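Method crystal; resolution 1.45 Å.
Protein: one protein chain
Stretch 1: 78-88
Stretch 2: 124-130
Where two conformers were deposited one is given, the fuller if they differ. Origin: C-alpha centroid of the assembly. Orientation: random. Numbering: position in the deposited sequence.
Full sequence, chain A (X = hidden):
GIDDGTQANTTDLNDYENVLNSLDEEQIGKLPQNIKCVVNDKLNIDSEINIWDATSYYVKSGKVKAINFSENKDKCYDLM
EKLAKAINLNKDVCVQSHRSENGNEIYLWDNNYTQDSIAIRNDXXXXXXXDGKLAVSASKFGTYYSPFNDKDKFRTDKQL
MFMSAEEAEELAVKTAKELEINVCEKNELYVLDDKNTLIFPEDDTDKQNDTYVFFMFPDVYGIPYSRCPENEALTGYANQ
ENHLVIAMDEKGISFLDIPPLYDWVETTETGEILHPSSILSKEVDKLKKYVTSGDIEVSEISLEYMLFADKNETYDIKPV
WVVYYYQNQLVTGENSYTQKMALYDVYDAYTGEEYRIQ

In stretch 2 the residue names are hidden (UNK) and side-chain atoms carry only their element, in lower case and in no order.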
# COMPACT_ATOMS: atom_id res chain seq x y z
N ASP A 78 -15.38 -9.36 17.52
CA ASP A 78 -14.05 -9.32 18.13
C ASP A 78 -13.18 -8.25 17.44
O ASP A 78 -12.48 -7.50 18.11
CB ASP A 78 -13.37 -10.70 18.06
CG ASP A 78 -13.95 -11.73 19.01
OD1 ASP A 78 -14.61 -11.33 20.00
OD2 ASP A 78 -13.68 -12.93 18.81
N LEU A 79 -13.26 -8.17 16.09
CA LEU A 79 -12.53 -7.16 15.35
C LEU A 79 -13.09 -5.76 15.71
O LEU A 79 -12.32 -4.81 15.95
CB LEU A 79 -12.64 -7.44 13.86
CG LEU A 79 -11.97 -6.39 12.95
CD1 LEU A 79 -10.48 -6.19 13.31
CD2 LEU A 79 -12.16 -6.78 11.46
N MSE A 80 -14.42 -5.63 15.80
CA MSE A 80 -15.05 -4.39 16.19
C MSE A 80 -14.48 -3.88 17.53
O MSE A 80 -14.20 -2.70 17.66
CB MSE A 80 -16.60 -4.54 16.26
CG MSE A 80 -17.31 -3.28 16.79
SE MSE A 80 -17.42 -3.18 18.75
CE MSE A 80 -18.59 -4.77 19.01
N GLU A 81 -14.32 -4.76 18.54
CA GLU A 81 -13.84 -4.28 19.83
C GLU A 81 -12.41 -3.79 19.74
O GLU A 81 -12.10 -2.80 20.39
CB GLU A 81 -13.96 -5.36 20.91
CG GLU A 81 -15.40 -5.73 21.22
CD GLU A 81 -15.50 -6.38 22.59
OE1 GLU A 81 -15.15 -5.72 23.60
OE2 GLU A 81 -15.91 -7.57 22.64
N LYS A 82 -11.57 -4.47 18.93
CA LYS A 82 -10.18 -4.02 18.77
C LYS A 82 -10.16 -2.66 18.08
O LYS A 82 -9.43 -1.77 18.51
CB LYS A 82 -9.37 -5.03 17.99
CG LYS A 82 -9.19 -6.34 18.74
CD LYS A 82 -8.51 -7.35 17.83
CE LYS A 82 -8.21 -8.66 18.49
NZ LYS A 82 -9.43 -9.50 18.65
N LEU A 83 -11.01 -2.46 17.05
CA LEU A 83 -11.09 -1.17 16.38
C LEU A 83 -11.64 -0.09 17.29
O LEU A 83 -11.17 1.05 17.23
CB LEU A 83 -11.94 -1.26 15.11
CG LEU A 83 -11.37 -2.16 14.02
CD1 LEU A 83 -12.39 -2.38 12.93
CD2 LEU A 83 -10.07 -1.57 13.43
N ALA A 84 -12.65 -0.42 18.13
CA ALA A 84 -13.23 0.53 19.07
C ALA A 84 -12.19 0.97 20.11
O ALA A 84 -12.17 2.14 20.46
CB ALA A 84 -14.45 -0.09 19.77
N LYS A 85 -11.31 0.04 20.55
CA LYS A 85 -10.23 0.38 21.51
C LYS A 85 -9.28 1.40 20.85
O LYS A 85 -8.95 2.44 21.43
CB LYS A 85 -9.47 -0.88 21.94
CG LYS A 85 -8.39 -0.61 23.00
CD LYS A 85 -7.37 -1.74 23.05
CE LYS A 85 -6.20 -1.47 23.98
NZ LYS A 85 -5.25 -0.47 23.42
N ALA A 86 -8.90 1.12 19.59
CA ALA A 86 -7.98 1.99 18.85
C ALA A 86 -8.48 3.44 18.72
O ALA A 86 -7.70 4.36 18.99
CB ALA A 86 -7.74 1.39 17.47
N ILE A 87 -9.75 3.66 18.33
CA ILE A 87 -10.25 5.03 18.12
C ILE A 87 -10.95 5.60 19.38
O ILE A 87 -11.51 6.69 19.31
CB ILE A 87 -11.18 5.15 16.88
CG1 ILE A 87 -12.49 4.31 17.03
CG2 ILE A 87 -10.41 4.81 15.59
CD1 ILE A 87 -13.61 4.75 16.09
N ASN A 88 -10.93 4.85 20.49
CA ASN A 88 -11.55 5.23 21.78
C ASN A 88 -13.05 5.49 21.60
O ASN A 88 -13.60 6.48 22.09
CB ASN A 88 -10.83 6.46 22.41
CG ASN A 88 -11.06 6.58 23.90
OD1 ASN A 88 -11.10 5.58 24.63
ND2 ASN A 88 -11.24 7.80 24.37
N UNK A 124 -13.07 -5.66 4.10
CA UNK A 124 -12.57 -4.36 4.53
C UNK A 124 -13.15 -4.00 5.88
O UNK A 124 -14.21 -4.47 6.23
o UNK A 124 -14.32 -3.05 3.41
c UNK A 124 -12.93 -3.27 3.50
N UNK A 125 -12.40 -3.21 6.63
CA UNK A 125 -12.85 -2.73 7.91
C UNK A 125 -12.33 -1.32 8.06
O UNK A 125 -11.17 -1.05 7.70
c UNK A 125 -12.40 -3.62 9.06
N UNK A 126 -13.18 -0.41 8.51
CA UNK A 126 -12.76 0.97 8.67
C UNK A 126 -13.26 1.53 9.99
O UNK A 126 -14.47 1.52 10.23
c UNK A 126 -13.31 1.83 7.51
c UNK A 126 -11.54 3.66 7.47
c UNK A 126 -13.04 3.36 7.58
c UNK A 126 -13.79 4.12 6.48
N UNK A 127 -12.35 2.04 10.82
CA UNK A 127 -12.70 2.75 12.04
C UNK A 127 -12.21 4.19 11.89
O UNK A 127 -11.08 4.41 11.46
c UNK A 127 -12.09 2.09 13.27
N UNK A 128 -13.04 5.17 12.19
CA UNK A 128 -12.57 6.56 12.05
C UNK A 128 -13.30 7.50 12.96
O UNK A 128 -14.46 7.30 13.29
c UNK A 128 -14.24 7.30 8.54
c UNK A 128 -12.70 7.05 10.60
o UNK A 128 -13.21 7.46 7.84
c UNK A 128 -14.11 7.04 10.02
o UNK A 128 -15.40 7.36 8.06
N UNK A 129 -12.59 8.55 13.38
CA UNK A 129 -13.18 9.68 14.07
C UNK A 129 -13.60 10.66 13.00
O UNK A 129 -13.18 10.53 11.85
c UNK A 129 -12.22 10.34 15.07
o UNK A 129 -11.15 10.95 14.33
c UNK A 129 -11.70 9.37 16.12
N UNK A 130 -14.44 11.66 13.36
CA UNK A 130 -14.84 12.66 12.39
C UNK A 130 -13.59 13.41 11.84
O UNK A 130 -13.45 13.56 10.63
n UNK A 130 -17.00 14.60 11.05
c UNK A 130 -17.13 15.81 10.51
c UNK A 130 -15.90 16.09 12.29
n UNK A 130 -16.48 16.73 11.22
c UNK A 130 -16.22 14.78 12.18
c UNK A 130 -15.83 13.63 13.05

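Position 124 carries one side-chain carbon followed by one oxygen, the pattern of a hydroxymethyl group. Its CA-to-CB bond points away from the helix of stretch 1, and nothing there comes within contact distance. The residue is Ser124.

Position 125 has a single side-chain carbon, directed toward the helix. This CB lies 4.0 Å from CD2 of Leu79 and 4.1 Å from CD1 of Leu83, so it meets leucines one helical turn apart. A lone carbon identifies Ala125.

At position 126 four carbons fork at the second, an isobutyl group. The CA-to-CB bond points away from the helix, as expected for the alternation of a strand, and the side chain stays 6.9 Å or more from stretch 1. This is Leu126.

Position 127 again shows one carbon, turned toward the helix. Its CB packs 3.8 Å from CB of Leu83 and 4.0 Å from CG2 of Ile87. The residue is Ala127; its CA is 6.1 Å from CA of Leu83, a short spacing that brings the two CB atoms into direct contact.

Position 128 has three carbons in a row, the third bearing two oxygens, which is a carboxylate on a two-methylene arm. The CA-to-CB bond points away from the helix, and it is the backbone that makes the contact: the O atom of position 128 lies 3.9 Å from CD1 of Ile87. The residue is Glu128.

At position 129 the first side-chain carbon carries one oxygen and one carbon. The branch carbon lies 4.3 Å from CB of Ile87 and 4.2 Å from O of Ile87. The oxygen distinguishes this group from an isopropyl, and the residue is Thr129. At the N-cap position of a following helix, it uses OG1 to cap a backbone N just beyond the stretch, while CG2 lies against Ile87.

Position 130 bears one carbon and then a five-membered ring of three carbons and two nitrogens, an imidazole. It is out of reach of stretch 1. His130 instead has NE2 hydrogen-bonded elsewhere in the structure.

The contact is apolar, with no hydrogen bond between the stretches, and buries 298 Å² in total. Leu79, Leu83 and Ile87, spaced four residues apart, form a stripe along the helix; Ala125 and Ala127, two apart, meet it from the strand. The axes run in the same general direction, 27° apart, and approach to 8.3 Å, with small methyl groups from the strand set against the larger helix side chains.

Stretch 2 (124-130) SALAETH
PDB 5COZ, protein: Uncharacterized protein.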